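Pyrrolysyl-tRNA synthetase (Desulfitobacterium hafniense, PDB 3DSQ) probably attaches pyrrolysine to its cognate tRNA at the expense of ATP, working as a homodimeric class II aminoacyl-tRNA synthetase. Local coordinates at residues Gln87-Val92 with Glu192-Trp197. Numbering follows the deposited sequence.
Sequences QGFVQV and EDMARW
The side-chain amide of Q87 lies over one face of the W197 indole. The two planes are 20° apart, so amide and ring stack nearly flat. CD of Q87 is 3.4 Å from NE1 of W197. CG of Q87 adds a CH-pi contact, 3.9 Å from the centroid of the five-membered ring of W197 and almost on the ring normal. The Q87 chain bends at CB-CG (chi2 -67°), which lays the amide along the indole. OE1 of Q87 comes close to NE1 of W197, but the angle is too poor for a hydrogen bond. Over the opposite face, toward its rim, sits the backbone O of D193, one helical turn back.

F89 meets the six-membered ring of the same indole obliquely, with the ring planes at 73°. CZ3 of W197 lies at the edge of the F89 ring, near its plane, 3.7 Å from CE1 of F89. M194 reaches the F89 ring edge with its methyl; CE of M194 is 3.4 Å from CE2 of F89. With an alanine here instead of W197, the Q87 amide would probably lose the surface it stacks on, and a gap would probably open beside F89.

G88, with positive phi, is the C-prime residue of the Schellman motif that ends helix 72-85. The contact joins this helix end and the turn into strand 90-91, the outermost of the sheet within this chain, to helix 187-201, which packs through M194 on strand 250-256 of the mixed, mainly antiparallel sheet of the class II synthetase core.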
# COMPACT_ATOMS: atom_id res chain seq x y z
N GLN B 87 11.72 18.02 2.71
CA GLN B 87 12.58 18.17 3.88
C GLN B 87 13.76 17.22 3.77
O GLN B 87 14.42 16.90 4.76
CB GLN B 87 11.78 17.88 5.15
CG GLN B 87 10.55 18.76 5.29
CD GLN B 87 10.90 20.23 5.51
OE1 GLN B 87 10.06 21.11 5.34
NE2 GLN B 87 12.14 20.49 5.92
N GLY B 88 14.02 16.75 2.55
CA GLY B 88 15.14 15.86 2.32
C GLY B 88 15.00 14.40 2.71
O GLY B 88 15.96 13.64 2.57
N PHE B 89 13.83 14.00 3.20
CA PHE B 89 13.62 12.61 3.59
C PHE B 89 13.50 11.70 2.38
O PHE B 89 12.76 11.99 1.44
CB PHE B 89 12.37 12.45 4.46
CG PHE B 89 12.53 12.96 5.86
CD1 PHE B 89 12.38 14.31 6.15
CD2 PHE B 89 12.82 12.07 6.89
CE1 PHE B 89 12.53 14.77 7.44
CE2 PHE B 89 12.97 12.53 8.19
CZ PHE B 89 12.82 13.88 8.47
N VAL B 90 14.21 10.58 2.42
CA VAL B 90 14.18 9.61 1.33
C VAL B 90 13.13 8.55 1.63
O VAL B 90 13.22 7.86 2.64
CB VAL B 90 15.53 8.91 1.17
CG1 VAL B 90 15.39 7.74 0.18
CG2 VAL B 90 16.58 9.92 0.69
N GLN B 91 12.15 8.42 0.75
CA GLN B 91 11.08 7.45 0.95
C GLN B 91 11.50 6.06 0.47
O GLN B 91 12.12 5.93 -0.58
CB GLN B 91 9.82 7.90 0.21
CG GLN B 91 8.60 7.07 0.53
CD GLN B 91 7.34 7.61 -0.11
OE1 GLN B 91 7.39 8.52 -0.96
NE2 GLN B 91 6.19 7.06 0.29
N VAL B 92 11.19 5.03 1.25
CA VAL B 92 11.52 3.66 0.87
C VAL B 92 10.27 2.78 0.93
O VAL B 92 9.30 3.11 1.60
CB VAL B 92 12.60 3.03 1.79
CG1 VAL B 92 13.85 3.86 1.75
CG2 VAL B 92 12.06 2.91 3.23
N GLU B 192 10.10 17.02 17.42
CA GLU B 192 9.15 18.12 17.31
C GLU B 192 9.01 18.54 15.85
O GLU B 192 7.90 18.65 15.34
CB GLU B 192 9.61 19.34 18.12
CG GLU B 192 9.25 19.33 19.59
CD GLU B 192 9.36 20.72 20.22
OE1 GLU B 192 10.46 21.32 20.16
OE2 GLU B 192 8.35 21.21 20.76
N ASP B 193 10.14 18.78 15.20
CA ASP B 193 10.14 19.18 13.80
C ASP B 193 9.33 18.19 12.96
O ASP B 193 8.44 18.59 12.20
CB ASP B 193 11.57 19.23 13.24
CG ASP B 193 12.44 20.25 13.94
OD1 ASP B 193 11.93 21.33 14.32
OD2 ASP B 193 13.65 19.97 14.10
N MET B 194 9.65 16.91 13.10
CA MET B 194 8.97 15.86 12.36
C MET B 194 7.47 15.90 12.60
O MET B 194 6.68 15.87 11.66
CB MET B 194 9.51 14.49 12.77
CG MET B 194 11.01 14.36 12.61
SD MET B 194 11.58 12.71 13.04
CE MET B 194 12.31 12.21 11.52
N ALA B 195 7.07 15.97 13.86
CA ALA B 195 5.66 16.02 14.21
C ALA B 195 4.98 17.19 13.50
O ALA B 195 3.94 17.04 12.86
CB ALA B 195 5.51 16.17 15.71
N ARG B 196 5.58 18.37 13.62
CA ARG B 196 5.05 19.57 12.99
C ARG B 196 4.95 19.45 11.48
O ARG B 196 3.91 19.78 10.91
CB ARG B 196 5.90 20.78 13.38
CG ARG B 196 5.80 21.13 14.86
CD ARG B 196 6.82 22.17 15.27
NE ARG B 196 6.68 22.56 16.67
CZ ARG B 196 7.61 23.19 17.37
NH1 ARG B 196 8.77 23.51 16.81
NH2 ARG B 196 7.39 23.50 18.64
N TRP B 197 6.01 18.97 10.84
CA TRP B 197 5.99 18.81 9.38
C TRP B 197 4.82 17.93 8.96
O TRP B 197 4.08 18.25 8.03
CB TRP B 197 7.28 18.16 8.87
CG TRP B 197 8.50 19.02 8.91
CD1 TRP B 197 8.59 20.35 8.57
CD2 TRP B 197 9.83 18.61 9.26
NE1 TRP B 197 9.88 20.78 8.69
CE2 TRP B 197 10.67 19.74 9.11
CE3 TRP B 197 10.39 17.40 9.68
CZ2 TRP B 197 12.04 19.69 9.37
CZ3 TRP B 197 11.76 17.35 9.94
CH2 TRP B 197 12.57 18.49 9.79